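Local coordinates for peroxisomal fatty acid beta-oxidation multifunctional protein MFP2 (Arabidopsis thaliana, PDB 2WTB), which carries out enoyl-CoA hydratase and 3-hydroxyacyl-CoA dehydrogenase steps of peroxisomal fatty acid beta-oxidation during seed germination, at residues H449-S452 / I456-L459; L202-V205 / P210-S213; T506-F511 / G695-P700; L286-F291 / I671-D676. All blocks are in the same frame, centred on the assembly; numbering follows the deposited sequence.

Interaction 1 (H449-S452 / I456-L459)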
# COMPACT_ATOMS: atom_id res chain seq x y z
N HIS A 449 -7.28 11.63 -11.98
CA HIS A 449 -5.92 12.13 -11.90
C HIS A 449 -4.92 11.03 -11.58
O HIS A 449 -4.97 10.42 -10.51
CB HIS A 449 -5.83 13.25 -10.85
CG HIS A 449 -4.54 14.00 -10.88
ND1 HIS A 449 -3.62 13.95 -9.86
CD2 HIS A 449 -4.02 14.83 -11.82
CE1 HIS A 449 -2.59 14.71 -10.16
NE2 HIS A 449 -2.80 15.25 -11.35
N PHE A 450 -4.01 10.78 -12.51
CA PHE A 450 -2.97 9.77 -12.33
C PHE A 450 -1.62 10.41 -12.08
O PHE A 450 -1.41 11.59 -12.39
CB PHE A 450 -2.88 8.87 -13.57
CG PHE A 450 -4.07 7.98 -13.77
CD1 PHE A 450 -5.23 8.47 -14.35
CD2 PHE A 450 -4.02 6.64 -13.40
CE1 PHE A 450 -6.33 7.65 -14.55
CE2 PHE A 450 -5.12 5.82 -13.60
CZ PHE A 450 -6.27 6.32 -14.17
N PHE A 451 -0.70 9.63 -11.53
CA PHE A 451 0.66 10.11 -11.31
C PHE A 451 1.63 9.27 -12.13
O PHE A 451 1.61 8.04 -12.07
CB PHE A 451 1.01 10.05 -9.82
CG PHE A 451 0.06 10.82 -8.95
CD1 PHE A 451 -1.17 10.27 -8.59
CD2 PHE A 451 0.38 12.09 -8.50
CE1 PHE A 451 -2.04 10.98 -7.79
CE2 PHE A 451 -0.50 12.80 -7.70
CZ PHE A 451 -1.71 12.24 -7.35
N SER A 452 2.48 9.94 -12.90
CA SER A 452 3.45 9.26 -13.74
C SER A 452 4.51 8.56 -12.89
O SER A 452 4.97 9.13 -11.90
CB SER A 452 4.12 10.25 -14.70
OG SER A 452 5.03 9.59 -15.56
N ILE A 456 2.48 2.44 -12.84
CA ILE A 456 3.22 1.99 -11.66
C ILE A 456 2.71 2.66 -10.39
O ILE A 456 2.50 2.00 -9.37
CB ILE A 456 4.74 2.24 -11.79
CG1 ILE A 456 5.34 1.33 -12.86
CG2 ILE A 456 5.43 2.00 -10.46
CD1 ILE A 456 5.15 1.83 -14.27
N MET A 457 2.53 3.97 -10.45
CA MET A 457 2.05 4.72 -9.29
C MET A 457 0.69 4.19 -8.87
O MET A 457 -0.25 4.18 -9.67
CB MET A 457 1.98 6.21 -9.61
CG MET A 457 2.21 7.11 -8.41
SD MET A 457 3.82 6.82 -7.64
CE MET A 457 4.89 6.82 -9.08
N PRO A 458 0.57 3.76 -7.61
CA PRO A 458 -0.60 3.04 -7.10
C PRO A 458 -1.79 3.95 -6.83
O PRO A 458 -2.92 3.47 -6.72
CB PRO A 458 -0.10 2.46 -5.77
CG PRO A 458 1.37 2.81 -5.67
CD PRO A 458 1.57 3.99 -6.55
N LEU A 459 -1.54 5.25 -6.73
CA LEU A 459 -2.59 6.20 -6.35
C LEU A 459 -3.40 6.68 -7.54
O LEU A 459 -2.90 6.78 -8.66
CB LEU A 459 -1.99 7.40 -5.62
CG LEU A 459 -3.00 8.32 -4.94
CD1 LEU A 459 -3.58 7.65 -3.70
CD2 LEU A 459 -2.36 9.65 -4.58
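The carbonyl O of Phe-451 is met by two carbons of Met-457, CB at 3.1 Å and CG at 3.8 Å. Neither is a classical donor, so this is close van der Waals contact and not a polar bond. The chain is turning here between strands 445-450 and 459-464, an antiparallel pair in the sheet of the NAD-binding domain. Phe-451 and Met-457 are the nearest backbone positions, and His-449 pairs with Glu-461 further into the sheet.

CG of Phe-451 lies anti to its own carbonyl carbon (chi1 -56°). This turns the ring toward Leu-459, while CB is left against the methionine, with Phe-451 CB 3.5 Å from Met-457 CG. The Met-457 chain is bent at chi2 and chi3, and its CE comes within 3.6 Å of Ser-452 O. The Phe-451 ring and Leu-459 lie side by side and point the same way. Phe-451 CE1 is 3.5 Å from Leu-459 CD2, and the carbonyl O of Leu-459 sits at the ring edge, in plane, 3.9 Å from Phe-451 CD1. Val-498 of helix 498-514 touches both Phe-451 and Leu-459.

Replacing Phe-451 by alanine removes the ring beside Leu-459 CD2 and would probably open a gap between the turn and Val-498.

The side chains meet through carbon atoms, which touch one another and three backbone carbonyl oxygens; none of these is a directional bond. The hold comes from shape and dispersion, while directional bonding is left to the paired strands.

Interaction 2 (L202-V205 / P210-S213)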
# COMPACT_ATOMS: atom_id res chain seq x y z
N LEU A 202 -4.84 -41.36 8.58
CA LEU A 202 -4.88 -42.76 8.99
C LEU A 202 -3.63 -43.52 8.56
O LEU A 202 -3.30 -44.56 9.12
CB LEU A 202 -6.15 -43.46 8.48
CG LEU A 202 -7.46 -43.05 9.14
CD1 LEU A 202 -8.54 -44.09 8.87
CD2 LEU A 202 -7.27 -42.87 10.64
N ASP A 203 -2.94 -42.98 7.56
CA ASP A 203 -1.64 -43.52 7.17
C ASP A 203 -0.64 -43.36 8.31
O ASP A 203 0.13 -44.27 8.61
CB ASP A 203 -1.12 -42.81 5.91
CG ASP A 203 -1.64 -43.43 4.63
OD1 ASP A 203 -2.09 -44.60 4.67
OD2 ASP A 203 -1.59 -42.76 3.58
N ILE A 204 -0.67 -42.19 8.95
CA ILE A 204 0.21 -41.91 10.07
C ILE A 204 -0.12 -42.81 11.26
O ILE A 204 0.78 -43.38 11.88
CB ILE A 204 0.12 -40.44 10.50
CG1 ILE A 204 0.58 -39.52 9.37
CG2 ILE A 204 0.93 -40.20 11.77
CD1 ILE A 204 0.40 -38.04 9.67
N VAL A 205 -1.40 -42.93 11.56
CA VAL A 205 -1.86 -43.81 12.64
C VAL A 205 -1.41 -45.25 12.39
O VAL A 205 -1.13 -45.99 13.33
CB VAL A 205 -3.39 -43.78 12.78
CG1 VAL A 205 -3.88 -44.96 13.59
CG2 VAL A 205 -3.84 -42.46 13.40
N PRO A 210 5.28 -41.25 8.02
CA PRO A 210 6.00 -40.67 9.16
C PRO A 210 5.11 -39.80 10.05
O PRO A 210 4.21 -39.14 9.55
CB PRO A 210 7.06 -39.79 8.49
CG PRO A 210 7.24 -40.37 7.14
CD PRO A 210 5.89 -40.88 6.74
N TRP A 211 5.38 -39.81 11.35
CA TRP A 211 4.68 -38.95 12.29
C TRP A 211 5.62 -37.84 12.75
O TRP A 211 6.26 -37.96 13.79
CB TRP A 211 4.19 -39.75 13.49
CG TRP A 211 3.23 -39.01 14.35
CD1 TRP A 211 3.18 -37.66 14.55
CD2 TRP A 211 2.18 -39.57 15.15
NE1 TRP A 211 2.16 -37.34 15.42
CE2 TRP A 211 1.53 -38.50 15.80
CE3 TRP A 211 1.72 -40.87 15.38
CZ2 TRP A 211 0.45 -38.69 16.66
CZ3 TRP A 211 0.65 -41.06 16.24
CH2 TRP A 211 0.03 -39.97 16.87
N VAL A 212 5.69 -36.77 11.97
CA VAL A 212 6.67 -35.71 12.20
C VAL A 212 6.12 -34.50 12.97
O VAL A 212 5.05 -33.99 12.66
CB VAL A 212 7.25 -35.20 10.87
CG1 VAL A 212 8.24 -34.08 11.11
CG2 VAL A 212 7.90 -36.35 10.11
N SER A 213 6.87 -34.06 13.98
CA SER A 213 6.60 -32.78 14.64
C SER A 213 7.52 -31.70 14.08
O SER A 213 8.74 -31.78 14.22
CB SER A 213 6.79 -32.90 16.16
OG SER A 213 5.66 -33.48 16.78
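Between 202-205 and 210-213 the backbones come nearest at Ile-204 and Trp-211, with CA atoms 5.8 Å apart, where the chain leaves helix 193-205 and folds back past its last turn. The Ile-204 side chain lies between the helix and the returning loop. Its CG2 branch stands anti to the backbone N and reaches the indole. This methyl lies 3.3 Å above the plane of the Trp-211 ring system, shifted toward the rim. It is about equally far from several atoms there: Ile-204 CG2 is 3.7 Å from Trp-211 CG and 3.8 Å from Trp-211 CE3.

The two side chains cross at about a right angle. The indole is swung to that position by chi1 of -168°, which places Trp-211 CG beside its own carbonyl carbon. The other branch of the isoleucine serves the loop backbone, with Ile-204 CG1 3.7 Å from Pro-210 O.

Both side chains also touch Pro-104, and His-125 meets the Trp-211 ring edge-to-face. On the same helix end, Asp-203 forms salt bridges with Arg-199 and with Arg-208 of the connecting loop.

The contact thus joins a helix end to its following loop within the enoyl-CoA hydratase/isomerase region. One buried branched aliphatic packs on a large aromatic that is exposed at the surface. The attraction is dispersive, and the charges nearby belong to Asp-203 and its arginines.

Interaction 3 (T506-F511 / G695-P700)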
# COMPACT_ATOMS: atom_id res chain seq x y z
N THR A 506 8.59 21.77 -1.22
CA THR A 506 9.71 22.24 -2.02
C THR A 506 10.05 23.72 -1.80
O THR A 506 11.22 24.10 -1.82
CB THR A 506 9.47 21.99 -3.52
OG1 THR A 506 9.82 20.63 -3.83
CG2 THR A 506 10.31 22.92 -4.36
N GLN A 507 9.03 24.54 -1.58
CA GLN A 507 9.25 25.97 -1.40
C GLN A 507 9.90 26.28 -0.05
O GLN A 507 10.75 27.16 0.05
CB GLN A 507 7.94 26.75 -1.55
CG GLN A 507 7.37 26.68 -2.96
CD GLN A 507 6.05 27.42 -3.08
OE1 GLN A 507 5.67 28.19 -2.20
NE2 GLN A 507 5.35 27.20 -4.19
N ALA A 508 9.49 25.55 0.99
CA ALA A 508 10.07 25.73 2.31
C ALA A 508 11.55 25.37 2.28
O ALA A 508 12.38 26.03 2.90
CB ALA A 508 9.35 24.87 3.33
N ALA A 509 11.87 24.31 1.54
CA ALA A 509 13.24 23.87 1.38
C ALA A 509 14.08 24.96 0.71
O ALA A 509 15.12 25.36 1.23
CB ALA A 509 13.30 22.59 0.58
N MET A 510 13.62 25.43 -0.44
CA MET A 510 14.36 26.41 -1.22
C MET A 510 14.52 27.74 -0.49
O MET A 510 15.53 28.42 -0.65
CB MET A 510 13.72 26.62 -2.59
CG MET A 510 13.90 25.44 -3.52
SD MET A 510 13.61 25.84 -5.25
CE MET A 510 13.94 24.26 -6.02
N PHE A 511 13.52 28.12 0.31
CA PHE A 511 13.63 29.33 1.12
C PHE A 511 14.75 29.19 2.13
O PHE A 511 15.49 30.14 2.40
CB PHE A 511 12.31 29.64 1.84
CG PHE A 511 12.45 30.67 2.92
CD1 PHE A 511 12.53 30.29 4.25
CD2 PHE A 511 12.52 32.02 2.61
CE1 PHE A 511 12.66 31.24 5.26
CE2 PHE A 511 12.65 32.97 3.61
CZ PHE A 511 12.72 32.58 4.93
N GLY A 695 7.60 35.14 7.84
CA GLY A 695 6.52 35.55 6.95
C GLY A 695 5.26 34.71 7.05
O GLY A 695 5.25 33.64 7.66
N GLU A 696 4.19 35.21 6.44
CA GLU A 696 2.90 34.54 6.47
C GLU A 696 2.91 33.16 5.85
O GLU A 696 1.93 32.42 5.96
N PHE A 697 4.01 32.82 5.19
CA PHE A 697 4.17 31.49 4.60
C PHE A 697 4.02 30.42 5.66
O PHE A 697 3.44 29.36 5.42
CB PHE A 697 5.53 31.37 3.91
CG PHE A 697 5.85 29.99 3.41
CD1 PHE A 697 5.52 29.61 2.12
CD2 PHE A 697 6.48 29.07 4.24
CE1 PHE A 697 5.82 28.34 1.66
CE2 PHE A 697 6.78 27.80 3.78
CZ PHE A 697 6.45 27.43 2.49
N PHE A 698 4.54 30.70 6.85
CA PHE A 698 4.51 29.75 7.95
C PHE A 698 3.29 29.94 8.85
O PHE A 698 3.09 29.18 9.80
CB PHE A 698 5.79 29.86 8.78
CG PHE A 698 7.04 29.54 8.02
CD1 PHE A 698 7.86 30.55 7.56
CD2 PHE A 698 7.39 28.22 7.77
CE1 PHE A 698 9.02 30.26 6.85
CE2 PHE A 698 8.54 27.92 7.07
CZ PHE A 698 9.36 28.94 6.61
N LYS A 699 2.49 30.96 8.56
CA LYS A 699 1.33 31.27 9.39
C LYS A 699 0.35 30.10 9.45
O LYS A 699 -0.03 29.56 8.41
CB LYS A 699 0.61 32.53 8.89
CG LYS A 699 -0.60 32.91 9.72
CD LYS A 699 -1.19 34.24 9.27
N PRO A 700 -0.06 29.72 10.67
CA PRO A 700 -1.03 28.65 10.89
C PRO A 700 -2.40 29.02 10.33
O PRO A 700 -2.84 30.15 10.50
CB PRO A 700 -1.12 28.55 12.42
CG PRO A 700 0.13 29.20 12.92
CD PRO A 700 0.44 30.27 11.93
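Phe-697 and Phe-698 reach helix 498-514 through different first torsions. Phe-697 has CG opposite the backbone N (chi1 173°), whereas Phe-698 has CG opposite its carbonyl carbon (chi1 -62°). That helix belongs to the all-helical C-terminal domain of the 3-hydroxyacyl-CoA dehydrogenase family, and the loop joining helices 680-694 and 702-710 packs on it. The loop starts at Gly-695, which leaves helix 680-694 with positive phi. Its next turn is drawn in by a bond from Phe-698 N to Gly-695 O of 3.1 Å.

The far end of the Phe-697 ring meets the helix where Gln-507 and Ala-508 follow one another. Phe-697 CE2 is 3.9 Å from Ala-508 CB, and the small methyl lets the ring come in close to the helix backbone. Gln-507 OE1 lies at the edge of the same ring, near its plane, 3.9 Å from Phe-697 CE1. The amide and ring planes are 36° apart. That oxygen already accepts a hydrogen bond from Tyr-563 N, so the ring edge is a second neighbour and not its main partner.

The two loop phenylalanines also pack on each other. An edge of Phe-697 stands over the face of Phe-698, with Phe-697 CD2 3.5 Å above the centre of that ring. Phe-511, one turn along the helix, also touches Tyr-694 and Leu-619. Its CE1 comes to the edge of the Phe-698 ring, 4.1 Å from Phe-698 CE1.

Interaction 4 (L286-F291 / I671-D676)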
# COMPACT_ATOMS: atom_id res chain seq x y z
N LEU A 286 1.75 1.65 11.10
CA LEU A 286 1.56 0.68 10.03
C LEU A 286 0.16 0.07 10.06
O LEU A 286 -0.43 -0.22 9.02
CB LEU A 286 2.61 -0.44 10.11
CG LEU A 286 4.02 -0.06 9.68
CD1 LEU A 286 4.97 -1.22 9.91
CD2 LEU A 286 4.04 0.36 8.22
N ILE A 287 -0.38 -0.12 11.27
CA ILE A 287 -1.72 -0.64 11.43
C ILE A 287 -2.76 0.38 10.95
O ILE A 287 -3.73 0.03 10.30
CB ILE A 287 -2.00 -1.01 12.90
CG1 ILE A 287 -1.29 -2.32 13.26
CG2 ILE A 287 -3.50 -1.16 13.14
CD1 ILE A 287 -1.39 -2.68 14.73
N HIS A 288 -2.52 1.65 11.28
CA HIS A 288 -3.41 2.73 10.85
C HIS A 288 -3.43 2.86 9.33
O HIS A 288 -4.47 3.12 8.73
CB HIS A 288 -2.99 4.05 11.50
CG HIS A 288 -3.79 5.23 11.04
ND1 HIS A 288 -3.40 6.02 9.98
CD2 HIS A 288 -4.95 5.76 11.50
CE1 HIS A 288 -4.29 6.98 9.80
NE2 HIS A 288 -5.24 6.85 10.71
N VAL A 289 -2.26 2.68 8.72
CA VAL A 289 -2.14 2.76 7.27
C VAL A 289 -2.89 1.61 6.61
O VAL A 289 -3.43 1.75 5.51
CB VAL A 289 -0.66 2.72 6.83
CG1 VAL A 289 -0.55 2.64 5.31
CG2 VAL A 289 0.08 3.95 7.35
N PHE A 290 -2.91 0.46 7.29
CA PHE A 290 -3.61 -0.71 6.78
C PHE A 290 -5.10 -0.45 6.63
O PHE A 290 -5.68 -0.67 5.56
CB PHE A 290 -3.37 -1.91 7.70
CG PHE A 290 -4.30 -3.06 7.45
CD1 PHE A 290 -4.11 -3.90 6.36
CD2 PHE A 290 -5.35 -3.32 8.31
CE1 PHE A 290 -4.96 -4.96 6.13
CE2 PHE A 290 -6.21 -4.38 8.08
CZ PHE A 290 -6.01 -5.20 6.99
N PHE A 291 -5.73 0.04 7.69
CA PHE A 291 -7.17 0.32 7.67
C PHE A 291 -7.51 1.51 6.77
O PHE A 291 -8.47 1.46 6.00
CB PHE A 291 -7.69 0.56 9.08
CG PHE A 291 -7.66 -0.66 9.95
CD1 PHE A 291 -8.73 -1.55 9.96
CD2 PHE A 291 -6.57 -0.93 10.76
CE1 PHE A 291 -8.70 -2.68 10.75
CE2 PHE A 291 -6.55 -2.06 11.56
CZ PHE A 291 -7.61 -2.93 11.56
N ILE A 671 0.79 11.92 6.86
CA ILE A 671 1.04 13.32 7.18
C ILE A 671 0.17 13.81 8.35
O ILE A 671 0.62 14.60 9.17
CB ILE A 671 0.83 14.23 5.96
CG1 ILE A 671 1.97 15.25 5.83
CG2 ILE A 671 -0.52 14.93 6.02
CD1 ILE A 671 1.88 16.38 6.83
N MET A 672 -1.07 13.32 8.42
CA MET A 672 -1.98 13.76 9.47
C MET A 672 -1.82 12.93 10.74
O MET A 672 -1.79 13.47 11.84
CB MET A 672 -3.44 13.71 8.99
CG MET A 672 -3.74 14.69 7.86
SD MET A 672 -3.76 16.42 8.38
CE MET A 672 -5.19 16.43 9.46
N PHE A 673 -1.71 11.61 10.58
CA PHE A 673 -1.47 10.73 11.72
C PHE A 673 -0.18 11.13 12.44
O PHE A 673 -0.08 11.05 13.66
CB PHE A 673 -1.39 9.27 11.26
CG PHE A 673 -1.16 8.30 12.38
CD1 PHE A 673 -2.22 7.62 12.95
CD2 PHE A 673 0.12 8.05 12.86
CE1 PHE A 673 -2.01 6.71 13.98
CE2 PHE A 673 0.34 7.15 13.88
CZ PHE A 673 -0.73 6.48 14.44
N TRP A 674 0.81 11.56 11.66
CA TRP A 674 2.10 11.97 12.20
C TRP A 674 1.97 13.30 12.93
O TRP A 674 2.54 13.49 14.00
CB TRP A 674 3.14 12.08 11.08
CG TRP A 674 4.48 12.60 11.51
CD1 TRP A 674 5.41 11.94 12.26
CD2 TRP A 674 5.04 13.88 11.20
NE1 TRP A 674 6.51 12.74 12.44
CE2 TRP A 674 6.31 13.93 11.81
CE3 TRP A 674 4.59 14.99 10.48
CZ2 TRP A 674 7.14 15.05 11.71
CZ3 TRP A 674 5.41 16.10 10.39
CH2 TRP A 674 6.68 16.12 11.00
N ALA A 675 1.21 14.22 12.34
CA ALA A 675 0.97 15.53 12.95
C ALA A 675 0.39 15.40 14.35
O ALA A 675 0.85 16.07 15.28
CB ALA A 675 0.04 16.36 12.07
N ASP A 676 -0.61 14.53 14.51
CA ASP A 676 -1.19 14.29 15.83
C ASP A 676 -0.25 13.48 16.70
O ASP A 676 -0.38 13.46 17.93
CB ASP A 676 -2.54 13.58 15.70
CG ASP A 676 -3.68 14.55 15.46
OD1 ASP A 676 -4.72 14.12 14.91
OD2 ASP A 676 -3.54 15.73 15.83
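His-288 and Phe-673 meet from two helices, 281-294 and 671-678, and their side chains slide past one another in opposite directions. Both have CG opposite the backbone N, with chi1 of 175° in His-288 and -179° in Phe-673. Each ring thus crosses to the other helix. One corner of the phenylalanine, CD1, sits 3.4 Å above the centre of the imidazole. The ring centroids are 4.6 Å apart and the planes are inclined at 38°. The pair is therefore oblique, neither a parallel stack nor edge-to-face. The histidine stem joins in, with His-288 CB 3.8 Å from Phe-673 CE1.

Asp-655 of helix 651-662 lies beside the pair. It touches the His-288 side chain, and its OD1 takes hydrogen bonds from Met-672 N and Phe-673 N. This single aromatic pair, a small surface contact, ties helix 281-294 to C-terminal helices 380 residues on.

If His-288 were alanine, Phe-673 CD1 would have no imidazole face to rest on, and the phenyl ring is likely to be freer to turn.

Phe-673 touches the imidazole over its face, carbons and nitrogens alike, and no hydrogen bond forms across the pair. Dispersion and weak ring electrostatics hold it.

How the interactions relate
Interaction 2 comes first along the chain, in the hydratase/isomerase region, and stands apart: its centre is about 52 Å from interaction 1, 47 Å from interaction 4 and 69 Å from interaction 3. The other three are closer together, with centres 21 to 27 Å apart, though none touch. Interaction 4 spans 380 residues and has interaction 1 nested inside its loop, while interactions 3 and 4 cross along the chain. Helix 498-514 carries 506-511, and its start packs on Phe-451 of interaction 1. Helix 651-662 touches both interactions 1 and 4. The NAD-binding sheet, the C-terminal helices and helix 281-294 are thus packed together in one chain.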